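Local coordinates for hypothetical protein Atu2144 (Agrobacterium tumefaciens, PDB 2ODF) that is of unknown function but belongs to the N-formylglutamate amidohydrolase family, so it may hydrolyse an amide bond of a small N-acylated substrate, at residues E10-A15 with Q80-L85; V16-A21 with H74-Y79; A34-P39 with A56-G61; L85-N90 with A121-L126. One frame throughout, in Å; residues are numbered along the deposited sequence.

Contact 1 (E10-A15 with Q80-L85); sequences EAEGKA and QRFSRL
Arg81 and Phe82 meet the main chain of Glu12 to Ala15 in a loop-to-loop contact, polar through Arg81 and aromatic through Phe82. It sits where strand 16-19 is about to begin and strand 77-80 has just ended. Arg81 N donates to Ala15 O over 2.8 Å, nearly along the C=O axis. This bond carries the pairing of the two strands one step further. The Arg81 side chain then turns back over the loop. Its chain bends at chi3 (66°), which swings NE round. NH1 grips two carbonyls: Glu12 O at 2.9 Å and Lys14 O at 2.8 Å. Both oxygens lie at the edge of the guanidinium, in its plane. The bond to Glu12 O is almost straight (178°). A water links Arg81 NH2 to Ala11 O. The Arg81 side chain thus serves three carbonyls, one through water, and its backbone N a fourth. Phe82 presents its rim to the same loop. CE2 lies 3.5 Å from Lys14 O, and CZ lies 3.5 Å from Glu12 O. The Glu12 carboxylate faces elsewhere and accepts from Gln40 N. Phe8 meets the Phe82 ring, and Leu126 of helix 116-143 packs on it too. Glu10 to Gly13 form a type I beta turn, with Gly13 at positive phi. This turn leads into the outermost strand of the mixed sheet of an alpha/beta fold.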
loop_
_atom_site.group_PDB
_atom_site.type_symbol
_atom_site.label_atom_id
_atom_site.label_comp_id
_atom_site.label_asym_id
_atom_site.label_seq_id
_atom_site.Cartn_x
_atom_site.Cartn_y
_atom_site.Cartn_z
ATOM N N GLU A 10 18.722 11.900 4.070
ATOM C CA GLU A 10 19.792 10.942 4.400
ATOM C C GLU A 10 19.926 10.718 5.901
ATOM O O GLU A 10 19.917 9.580 6.347
ATOM C CB GLU A 10 21.157 11.376 3.821
ATOM C CG GLU A 10 21.559 10.672 2.520
ATOM C CD GLU A 10 23.035 10.915 2.146
ATOM O OE1 GLU A 10 23.945 10.421 2.866
ATOM O OE2 GLU A 10 23.279 11.617 1.139
ATOM N N ALA A 11 20.034 11.800 6.678
ATOM C CA ALA A 11 20.236 11.703 8.118
ATOM C C ALA A 11 19.084 10.996 8.858
ATOM O O ALA A 11 19.293 10.422 9.924
ATOM C CB ALA A 11 20.458 13.080 8.720
ATOM N N GLU A 12 17.884 11.047 8.295
ATOM C CA GLU A 12 16.710 10.450 8.924
ATOM C C GLU A 12 16.733 8.941 8.941
ATOM O O GLU A 12 16.051 8.314 9.774
ATOM C CB GLU A 12 15.436 10.893 8.188
ATOM C CG GLU A 12 14.857 12.066 8.847
ATOM C CD GLU A 12 13.739 12.722 8.079
ATOM O OE1 GLU A 12 13.458 12.418 6.896
ATOM O OE2 GLU A 12 13.160 13.602 8.724
ATOM N N GLY A 13 17.484 8.369 8.010
ATOM C CA GLY A 13 17.621 6.921 7.905
ATOM C C GLY A 13 16.405 6.271 7.289
ATOM O O GLY A 13 15.722 6.856 6.428
ATOM N N LYS A 14 16.127 5.053 7.759
ATOM C CA LYS A 14 15.178 4.169 7.148
ATOM C C LYS A 14 13.884 4.010 7.988
ATOM O O LYS A 14 13.878 4.212 9.193
ATOM C CB LYS A 14 15.906 2.849 6.878
ATOM C CG LYS A 14 15.086 1.612 7.100
ATOM C CD LYS A 14 14.553 1.041 5.792
ATOM C CE LYS A 14 13.267 0.327 5.921
ATOM N NZ LYS A 14 13.403 -0.926 5.189
ATOM N N ALA A 15 12.774 3.703 7.321
ATOM C CA ALA A 15 11.483 3.518 7.991
ATOM C C ALA A 15 11.520 2.477 9.119
ATOM O O ALA A 15 10.922 2.659 10.145
ATOM C CB ALA A 15 10.394 3.117 6.956
ATOM N N GLN A 80 8.968 0.558 13.977
ATOM C CA GLN A 80 8.775 1.659 13.042
ATOM C C GLN A 80 9.479 2.882 13.590
ATOM O O GLN A 80 9.304 3.228 14.770
ATOM C CB GLN A 80 7.261 1.846 12.907
ATOM C CG GLN A 80 6.724 2.904 12.022
ATOM C CD GLN A 80 7.367 3.026 10.638
ATOM O OE1 GLN A 80 7.077 2.262 9.695
ATOM N NE2 GLN A 80 8.161 4.045 10.492
ATOM N N ARG A 81 10.300 3.521 12.758
ATOM C CA ARG A 81 11.105 4.667 13.195
ATOM C C ARG A 81 10.428 6.044 13.057
ATOM O O ARG A 81 10.998 7.035 13.470
ATOM C CB ARG A 81 12.463 4.636 12.478
ATOM C CG ARG A 81 13.254 3.379 12.834
ATOM C CD ARG A 81 14.629 3.362 12.263
ATOM N NE ARG A 81 15.473 4.404 12.838
ATOM C CZ ARG A 81 15.786 5.542 12.233
ATOM N NH1 ARG A 81 15.333 5.807 11.009
ATOM N NH2 ARG A 81 16.565 6.421 12.863
ATOM N N PHE A 82 9.220 6.092 12.492
ATOM C CA PHE A 82 8.465 7.328 12.330
ATOM C C PHE A 82 7.050 7.223 12.842
ATOM O O PHE A 82 6.503 6.116 12.987
ATOM C CB PHE A 82 8.493 7.781 10.842
ATOM C CG PHE A 82 9.895 8.009 10.343
ATOM C CD1 PHE A 82 10.511 9.234 10.495
ATOM C CD2 PHE A 82 10.630 6.950 9.840
ATOM C CE1 PHE A 82 11.825 9.403 10.118
ATOM C CE2 PHE A 82 11.914 7.114 9.456
ATOM C CZ PHE A 82 12.518 8.336 9.592
ATOM N N SER A 83 6.476 8.400 13.122
ATOM C CA SER A 83 5.241 8.535 13.861
ATOM C C SER A 83 4.029 7.938 13.184
ATOM O O SER A 83 3.846 8.063 11.940
ATOM C CB SER A 83 4.940 10.009 14.123
ATOM O OG SER A 83 3.707 10.165 14.794
ATOM N N ARG A 84 3.181 7.356 14.030
ATOM C CA ARG A 84 1.859 6.859 13.647
ATOM C C ARG A 84 0.963 7.991 13.098
ATOM O O ARG A 84 -0.099 7.717 12.519
ATOM C CB ARG A 84 1.154 6.223 14.855
ATOM C CG ARG A 84 0.828 7.230 16.011
ATOM C CD ARG A 84 0.106 6.579 17.168
ATOM N NE ARG A 84 -1.163 5.997 16.749
ATOM C CZ ARG A 84 -2.052 5.428 17.550
ATOM N NH1 ARG A 84 -1.819 5.317 18.846
ATOM N NH2 ARG A 84 -3.166 4.935 17.040
ATOM N N LEU A 85 1.334 9.244 13.368
ATOM C CA LEU A 85 0.593 10.383 12.788
ATOM C C LEU A 85 0.733 10.463 11.280
ATOM O O LEU A 85 -0.208 10.913 10.607
ATOM C CB LEU A 85 1.013 11.704 13.402
ATOM C CG LEU A 85 0.601 11.957 14.851
ATOM C CD1 LEU A 85 1.378 13.153 15.344
ATOM C CD2 LEU A 85 -0.855 12.167 14.979
HETATM O O HOH W 1 18.398 8.526 11.720
#

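Contact 2 (V16-A21 with H74-Y79); sequences VGVENA and HATLVY
Thr76 OG1 is held by two partners: it donates to Asn20 O over 2.7 Å and is hydrogen-bonded to Arg141 NH2 of helix 116-143. It marks the end of an antiparallel strand pair, 16-19 with 77-79, at one edge of the mixed sheet. The short strand axes run 4.7 Å apart at 165°. Gly17 with Tyr79 and Glu19 with Leu77 are hydrogen-bonded pairs, each closed by two N-H to O=C bonds. Val18 with Val78 is the non-hydrogen-bonded pair between them. On its face of the sheet Val16 CG1 meets Val78 CG1 at 3.7 Å. Val18 CG2 lies beside Val78 CG2 at 4.1 Å, the two side chains pointing the same way. Helix 116-143 packs on Val18 and Val78. The other face carries Glu19, Leu77 and Tyr79, under helix 62-73. Glu19 OE2 forms a salt bridge with Arg67 of that helix and accepts from a water. Tyr79 CG sits in the crowded position between backbone N and carbonyl carbon (chi1 69°). The ring lies against the Gly17 backbone. Gly17 CA makes a CH-pi contact over the ring face, 3.9 Å from the centroid.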
loop_
_atom_site.group_PDB
_atom_site.type_symbol
_atom_site.label_atom_id
_atom_site.label_comp_id
_atom_site.label_asym_id
_atom_site.label_seq_id
_atom_site.Cartn_x
_atom_site.Cartn_y
_atom_site.Cartn_z
ATOM N N VAL A 16 12.221 1.378 8.892
ATOM C CA VAL A 16 12.118 0.185 9.739
ATOM C C VAL A 16 13.415 -0.034 10.507
ATOM O O VAL A 16 14.480 0.033 9.932
ATOM C CB VAL A 16 11.821 -1.085 8.927
ATOM C CG1 VAL A 16 11.579 -2.275 9.872
ATOM C CG2 VAL A 16 10.600 -0.879 7.986
ATOM N N GLY A 17 13.302 -0.200 11.824
ATOM C CA GLY A 17 14.412 -0.596 12.671
ATOM C C GLY A 17 14.321 -2.062 13.036
ATOM O O GLY A 17 13.222 -2.601 13.214
ATOM N N VAL A 18 15.461 -2.738 13.094
ATOM C CA VAL A 18 15.469 -4.127 13.561
ATOM C C VAL A 18 16.633 -4.253 14.522
ATOM O O VAL A 18 17.734 -3.817 14.203
ATOM C CB VAL A 18 15.586 -5.159 12.420
ATOM C CG1 VAL A 18 15.748 -6.607 12.982
ATOM C CG2 VAL A 18 14.374 -5.071 11.474
ATOM N N GLU A 19 16.355 -4.795 15.691
ATOM C CA GLU A 19 17.350 -5.029 16.696
ATOM C C GLU A 19 17.370 -6.498 17.085
ATOM O O GLU A 19 16.381 -7.153 17.051
ATOM C CB GLU A 19 17.146 -4.109 17.885
ATOM C CG GLU A 19 17.540 -2.656 17.624
ATOM C CD GLU A 19 17.148 -1.730 18.760
ATOM O OE1 GLU A 19 16.756 -2.224 19.804
ATOM O OE2 GLU A 19 17.252 -0.520 18.610
ATOM N N ASN A 20 18.553 -6.999 17.376
ATOM C CA ASN A 20 18.700 -8.401 17.701
ATOM C C ASN A 20 18.223 -9.276 16.535
ATOM O O ASN A 20 17.600 -10.248 16.739
ATOM C CB ASN A 20 17.953 -8.665 18.993
ATOM C CG ASN A 20 18.742 -9.458 19.973
ATOM O OD1 ASN A 20 19.838 -9.810 19.709
ATOM N ND2 ASN A 20 18.151 -9.775 21.093
ATOM N N ALA A 21 18.556 -8.877 15.314
ATOM C CA ALA A 21 18.147 -9.590 14.086
ATOM C C ALA A 21 18.480 -11.084 14.159
ATOM O O ALA A 21 17.671 -11.960 13.796
ATOM C CB ALA A 21 18.811 -8.954 12.853
ATOM N N HIS A 74 15.751 -12.827 24.466
ATOM C CA HIS A 74 16.705 -13.027 23.358
ATOM C C HIS A 74 15.922 -13.032 22.056
ATOM O O HIS A 74 15.952 -13.976 21.264
ATOM C CB HIS A 74 17.535 -14.281 23.577
ATOM C CG HIS A 74 18.134 -14.328 24.940
ATOM N ND1 HIS A 74 19.216 -13.550 25.295
ATOM C CD2 HIS A 74 17.738 -14.963 26.068
ATOM C CE1 HIS A 74 19.500 -13.754 26.569
ATOM N NE2 HIS A 74 18.616 -14.604 27.063
ATOM N N ALA A 75 15.206 -11.940 21.858
ATOM C CA ALA A 75 14.192 -11.874 20.807
ATOM C C ALA A 75 14.422 -10.679 19.877
ATOM O O ALA A 75 14.592 -9.549 20.318
ATOM C CB ALA A 75 12.847 -11.796 21.414
ATOM N N THR A 76 14.389 -10.957 18.585
ATOM C CA THR A 76 14.367 -9.931 17.563
ATOM C C THR A 76 13.215 -8.932 17.787
ATOM O O THR A 76 12.096 -9.294 18.196
ATOM C CB THR A 76 14.231 -10.583 16.190
ATOM O OG1 THR A 76 15.345 -11.450 15.980
ATOM C CG2 THR A 76 14.141 -9.537 15.064
ATOM N N LEU A 77 13.522 -7.672 17.508
ATOM C CA LEU A 77 12.567 -6.577 17.645
ATOM C C LEU A 77 12.539 -5.814 16.339
ATOM O O LEU A 77 13.578 -5.356 15.888
ATOM C CB LEU A 77 12.950 -5.630 18.764
ATOM C CG LEU A 77 12.244 -4.279 18.890
ATOM C CD1 LEU A 77 10.741 -4.448 19.046
ATOM C CD2 LEU A 77 12.846 -3.521 20.072
ATOM N N VAL A 78 11.356 -5.709 15.752
ATOM C CA VAL A 78 11.112 -4.901 14.558
ATOM C C VAL A 78 10.245 -3.737 14.961
ATOM O O VAL A 78 9.187 -3.924 15.570
ATOM C CB VAL A 78 10.401 -5.677 13.455
ATOM C CG1 VAL A 78 10.234 -4.784 12.192
ATOM C CG2 VAL A 78 11.161 -6.945 13.132
ATOM N N TYR A 79 10.693 -2.530 14.623
ATOM C CA TYR A 79 9.989 -1.339 15.038
ATOM C C TYR A 79 9.988 -0.280 13.920
ATOM O O TYR A 79 10.856 -0.263 13.031
ATOM C CB TYR A 79 10.520 -0.810 16.364
ATOM C CG TYR A 79 11.917 -0.235 16.332
ATOM C CD1 TYR A 79 13.037 -1.071 16.400
ATOM C CD2 TYR A 79 12.126 1.127 16.262
ATOM C CE1 TYR A 79 14.321 -0.559 16.376
ATOM C CE2 TYR A 79 13.433 1.654 16.250
ATOM C CZ TYR A 79 14.516 0.799 16.300
ATOM O OH TYR A 79 15.816 1.297 16.273
HETATM O O HOH W 2 18.862 0.306 16.432
HETATM O O HOH W 3 19.483 -11.239 23.578
#

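Contact 3 (A34-P39 with A56-G61); sequences ASATIP and AAWDPG
The Trp58 indole is held between Ala36 and Pro60. Ala36 CB lies over one face, 4.0 Å from the centroid of the five-membered ring, as a CH-pi contact. Pro60 CA lies over the centre of the opposite face. Ala34 O meets the ring at its edge, in plane, 3.4 Å from CE3. The chi1 of 72° puts Trp58 CG between the backbone N and the carbonyl carbon. The contact joins two loops, one after strand 27-31 and the other before helix 62-73. Gly61 is the N-cap residue of that helix.

Ala36 also touches the neighbouring residue of the second loop. Its CB is 3.9 Å from Ala57 CB. Its CA points a hydrogen at Ala57 O over 3.5 Å, with an angle of 165° at the hydrogen. Ala57 O gets a stronger partner in Ser83 OG. No direct hydrogen bond joins segments 34-39 and 56-61. A water does so instead, donating to Ala34 O over 2.8 Å and to Asp59 O over 2.7 Å.

Within the loop 34-39, Ser35 OG accepts from Thr37 N in an ST turn. Other polar ties leave the two segments. Ser35 OG also bonds Arg81 O, and Asp59 OD2 accepts from Ser155 N, near the end of strand 149-156. The chemistry implies a join made by small apolar groups, an aromatic face and one bridging water. The firm polar anchors of both loops lie with other parts of the chain.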
loop_
_atom_site.group_PDB
_atom_site.type_symbol
_atom_site.label_atom_id
_atom_site.label_comp_id
_atom_site.label_asym_id
_atom_site.label_seq_id
_atom_site.Cartn_x
_atom_site.Cartn_y
_atom_site.Cartn_z
ATOM N N ALA A 34 6.470 2.920 18.010
ATOM C CA ALA A 34 7.729 3.024 18.722
ATOM C C ALA A 34 8.269 4.446 18.778
ATOM O O ALA A 34 8.942 4.813 19.744
ATOM C CB ALA A 34 8.790 2.119 18.031
ATOM N N SER A 35 8.004 5.225 17.728
ATOM C CA SER A 35 8.718 6.492 17.519
ATOM C C SER A 35 7.821 7.655 17.148
ATOM O O SER A 35 6.914 7.524 16.342
ATOM C CB SER A 35 9.808 6.311 16.461
ATOM O OG SER A 35 10.421 7.573 16.179
ATOM N N ALA A 36 8.122 8.805 17.735
ATOM C CA ALA A 36 7.362 10.030 17.554
ATOM C C ALA A 36 7.919 10.902 16.421
ATOM O O ALA A 36 7.339 11.954 16.111
ATOM C CB ALA A 36 7.361 10.802 18.853
ATOM N N THR A 37 9.004 10.451 15.788
ATOM C CA THR A 37 9.695 11.220 14.767
ATOM C C THR A 37 8.793 11.522 13.543
ATOM O O THR A 37 8.123 10.647 13.009
ATOM C CB THR A 37 10.964 10.534 14.292
ATOM O OG1 THR A 37 11.776 10.179 15.433
ATOM C CG2 THR A 37 11.746 11.475 13.374
ATOM N N ILE A 38 8.769 12.790 13.159
ATOM C CA ILE A 38 8.061 13.248 11.962
ATOM C C ILE A 38 9.142 13.479 10.911
ATOM O O ILE A 38 10.094 14.239 11.159
ATOM C CB ILE A 38 7.296 14.589 12.188
ATOM C CG1 ILE A 38 6.386 14.557 13.430
ATOM C CG2 ILE A 38 6.483 14.959 10.928
ATOM C CD1 ILE A 38 5.380 13.424 13.468
ATOM N N PRO A 39 9.009 12.845 9.726
ATOM C CA PRO A 39 9.965 13.123 8.666
ATOM C C PRO A 39 10.011 14.621 8.375
ATOM O O PRO A 39 8.989 15.290 8.472
ATOM C CB PRO A 39 9.405 12.362 7.462
ATOM C CG PRO A 39 8.558 11.316 8.033
ATOM C CD PRO A 39 7.985 11.871 9.294
ATOM N N ALA A 56 -0.193 11.436 21.090
ATOM C CA ALA A 56 -0.717 11.491 19.711
ATOM C C ALA A 56 0.307 10.932 18.703
ATOM O O ALA A 56 -0.067 10.283 17.723
ATOM C CB ALA A 56 -1.086 12.940 19.301
ATOM N N ALA A 57 1.586 11.207 18.966
ATOM C CA ALA A 57 2.681 10.909 18.046
ATOM C C ALA A 57 3.315 9.541 18.207
ATOM O O ALA A 57 3.985 9.085 17.289
ATOM C CB ALA A 57 3.759 11.969 18.155
ATOM N N TRP A 58 3.124 8.896 19.349
ATOM C CA TRP A 58 3.758 7.615 19.640
ATOM C C TRP A 58 3.136 6.965 20.874
ATOM O O TRP A 58 2.267 7.552 21.521
ATOM C CB TRP A 58 5.270 7.814 19.835
ATOM C CG TRP A 58 5.650 8.498 21.116
ATOM C CD1 TRP A 58 4.979 9.495 21.756
ATOM C CD2 TRP A 58 6.796 8.221 21.907
ATOM N NE1 TRP A 58 5.640 9.846 22.886
ATOM C CE2 TRP A 58 6.765 9.085 23.001
ATOM C CE3 TRP A 58 7.861 7.318 21.788
ATOM C CZ2 TRP A 58 7.756 9.078 23.987
ATOM C CZ3 TRP A 58 8.840 7.318 22.749
ATOM C CH2 TRP A 58 8.785 8.196 23.840
ATOM N N ASP A 59 3.548 5.734 21.157
ATOM C CA ASP A 59 3.219 5.047 22.419
ATOM C C ASP A 59 4.422 5.252 23.337
ATOM O O ASP A 59 5.427 4.516 23.242
ATOM C CB ASP A 59 3.024 3.546 22.200
ATOM C CG ASP A 59 1.736 3.201 21.505
ATOM O OD1 ASP A 59 1.081 4.097 20.897
ATOM O OD2 ASP A 59 1.401 1.987 21.504
ATOM N N PRO A 60 4.339 6.240 24.246
ATOM C CA PRO A 60 5.463 6.462 25.162
ATOM C C PRO A 60 5.733 5.235 26.012
ATOM O O PRO A 60 4.791 4.609 26.515
ATOM C CB PRO A 60 4.999 7.620 26.064
ATOM C CG PRO A 60 3.682 8.047 25.589
ATOM C CD PRO A 60 3.190 7.127 24.511
ATOM N N GLY A 61 7.003 4.878 26.123
ATOM C CA GLY A 61 7.421 3.741 26.929
ATOM C C GLY A 61 7.494 2.433 26.159
ATOM O O GLY A 61 8.183 1.536 26.580
HETATM O O HOH W 4 7.881 3.999 22.256
#

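Contact 4 (L85-N90 with A121-L126); sequences LVYDCN and ARTSAL
Val86, Arg122 and Leu126 form the tight part of this buried contact between the loop 85-90 and helix 116-143. Val86 CG1 meets Leu126 CD1 at 3.5 Å, and the two side chains cross at about a right angle. The same CG1 lies over one face of the Arg122 guanidinium, and is 3.8 Å from Arg122 CD. Leu126 CD1 also reaches Tyr87 CB at 3.8 Å. The Arg122 chain runs extended from CG to NE (chi3 -174°, NE anti to CB) and passes Val86 CG1 on its way to the Val86 carbonyl. NH1 donates to Val86 O over 2.9 Å, on a lone pair of the carbonyl. That bond is rather bent, 147° at the hydrogen.

Further along, the fit is looser. Tyr87 CE2 is 3.8 Å from Thr123 OG1, whose own bond goes to Arg119 O. Tyr87 OH bonds Arg91 O. Cys89 SG lies 3.7 Å from Leu126 O. The partly exposed side of the helix turns elsewhere: Ser124 OG bonds Asp132 of the second subunit.

Arg122 has further partners within its own chain. NE forms a salt bridge with Glu118, one turn earlier on the helix, and NH1 also bonds Asn111 OD1. The buried guanidinium charge is therefore probably balanced mainly by Glu118. The loop adds a neutral carbonyl and an apolar cover from Val86.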
loop_
_atom_site.group_PDB
_atom_site.type_symbol
_atom_site.label_atom_id
_atom_site.label_comp_id
_atom_site.label_asym_id
_atom_site.label_seq_id
_atom_site.Cartn_x
_atom_site.Cartn_y
_atom_site.Cartn_z
ATOM N N LEU A 85 1.334 9.244 13.368
ATOM C CA LEU A 85 0.593 10.383 12.788
ATOM C C LEU A 85 0.733 10.463 11.280
ATOM O O LEU A 85 -0.208 10.913 10.607
ATOM C CB LEU A 85 1.013 11.704 13.402
ATOM C CG LEU A 85 0.601 11.957 14.851
ATOM C CD1 LEU A 85 1.378 13.153 15.344
ATOM C CD2 LEU A 85 -0.855 12.167 14.979
ATOM N N VAL A 86 1.877 10.030 10.746
ATOM C CA VAL A 86 2.102 10.012 9.318
ATOM C C VAL A 86 1.450 8.765 8.694
ATOM O O VAL A 86 0.693 8.852 7.724
ATOM C CB VAL A 86 3.606 10.109 8.958
ATOM C CG1 VAL A 86 3.782 10.149 7.423
ATOM C CG2 VAL A 86 4.200 11.390 9.567
ATOM N N TYR A 87 1.705 7.607 9.289
ATOM C CA TYR A 87 1.022 6.377 8.888
ATOM C C TYR A 87 0.986 5.456 10.104
ATOM O O TYR A 87 2.050 5.107 10.654
ATOM C CB TYR A 87 1.685 5.665 7.675
ATOM C CG TYR A 87 0.763 4.595 7.131
ATOM C CD1 TYR A 87 0.471 3.460 7.887
ATOM C CD2 TYR A 87 0.107 4.745 5.913
ATOM C CE1 TYR A 87 -0.433 2.509 7.441
ATOM C CE2 TYR A 87 -0.788 3.779 5.460
ATOM C CZ TYR A 87 -1.067 2.664 6.250
ATOM O OH TYR A 87 -1.981 1.686 5.860
ATOM N N ASP A 88 -0.219 5.067 10.519
ATOM C CA ASP A 88 -0.391 4.121 11.621
ATOM C C ASP A 88 -0.231 2.715 11.065
ATOM O O ASP A 88 -1.139 2.172 10.446
ATOM C CB ASP A 88 -1.758 4.288 12.302
ATOM C CG ASP A 88 -1.876 3.464 13.583
ATOM O OD1 ASP A 88 -1.133 2.461 13.722
ATOM O OD2 ASP A 88 -2.697 3.832 14.446
ATOM N N CYS A 89 0.948 2.138 11.273
ATOM C CA CYS A 89 1.264 0.842 10.671
ATOM C C CYS A 89 0.418 -0.308 11.219
ATOM O O CYS A 89 0.451 -1.406 10.668
ATOM C CB CYS A 89 2.737 0.552 10.802
ATOM S SG CYS A 89 3.710 1.498 9.664
ATOM N N ASN A 90 -0.343 -0.062 12.281
ATOM C CA ASN A 90 -1.306 -1.045 12.767
ATOM C C ASN A 90 -2.685 -0.825 12.136
ATOM O O ASN A 90 -3.675 -1.226 12.705
ATOM C CB ASN A 90 -1.433 -0.989 14.309
ATOM C CG ASN A 90 -2.092 -2.249 14.899
ATOM O OD1 ASN A 90 -2.061 -3.317 14.300
ATOM N ND2 ASN A 90 -2.648 -2.122 16.089
ATOM N N ALA A 121 2.400 7.770 -1.291
ATOM C CA ALA A 121 3.732 8.064 -0.778
ATOM C C ALA A 121 3.932 7.457 0.615
ATOM O O ALA A 121 4.917 6.735 0.861
ATOM C CB ALA A 121 3.977 9.599 -0.756
ATOM N N ARG A 122 2.972 7.705 1.509
ATOM C CA ARG A 122 3.069 7.207 2.888
ATOM C C ARG A 122 2.931 5.704 2.956
ATOM O O ARG A 122 3.634 5.052 3.690
ATOM C CB ARG A 122 1.993 7.852 3.738
ATOM C CG ARG A 122 2.139 9.353 3.809
ATOM C CD ARG A 122 1.124 9.895 4.729
ATOM N NE ARG A 122 1.089 11.350 4.763
ATOM C CZ ARG A 122 0.485 12.060 5.712
ATOM N NH1 ARG A 122 -0.086 11.450 6.750
ATOM N NH2 ARG A 122 0.454 13.387 5.626
ATOM N N THR A 123 1.994 5.156 2.191
ATOM C CA THR A 123 1.786 3.720 2.148
ATOM C C THR A 123 3.038 2.969 1.676
ATOM O O THR A 123 3.417 1.931 2.236
ATOM C CB THR A 123 0.569 3.370 1.237
ATOM O OG1 THR A 123 -0.625 4.030 1.707
ATOM C CG2 THR A 123 0.343 1.902 1.202
ATOM N N SER A 124 3.699 3.521 0.669
ATOM C CA SER A 124 4.875 2.912 0.059
ATOM C C SER A 124 6.123 2.984 0.911
ATOM O O SER A 124 6.950 2.091 0.842
ATOM C CB SER A 124 5.213 3.608 -1.266
ATOM O OG SER A 124 6.377 3.035 -1.819
ATOM N N ALA A 125 6.266 4.077 1.636
ATOM C CA ALA A 125 7.499 4.428 2.350
ATOM C C ALA A 125 7.510 3.910 3.782
ATOM O O ALA A 125 8.575 3.551 4.290
ATOM C CB ALA A 125 7.691 5.922 2.356
ATOM N N LEU A 126 6.331 3.886 4.421
ATOM C CA LEU A 126 6.208 3.515 5.822
ATOM C C LEU A 126 5.533 2.186 6.047
ATOM O O LEU A 126 6.078 1.380 6.759
ATOM C CB LEU A 126 5.475 4.585 6.615
ATOM C CG LEU A 126 6.222 5.925 6.743
ATOM C CD1 LEU A 126 5.280 6.941 7.381
ATOM C CD2 LEU A 126 7.587 5.815 7.509
#

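In the fold
Contact 2 is nested inside the loop closed by contact 1. Contact 1 joins the loops at the end of the strand pair of contact 2, with centres about 15 Å apart. Contact 2 lies at the edge of the seven-stranded mixed sheet. Contact 3 is nested inside the loops that both close, about 10 Å from contact 1 between centres. Ser83 ties these two together. Contact 4 comes later in the chain, shares Leu85 with contact 1 and also lies about 10 Å from it. Helix 116-143 carries segment 121-126 and also packs on contacts 1 and 2. Contacts 2 and 4 do not touch. Residues 80-90 thus link sheet edge, neighbouring loops and helix within one chain.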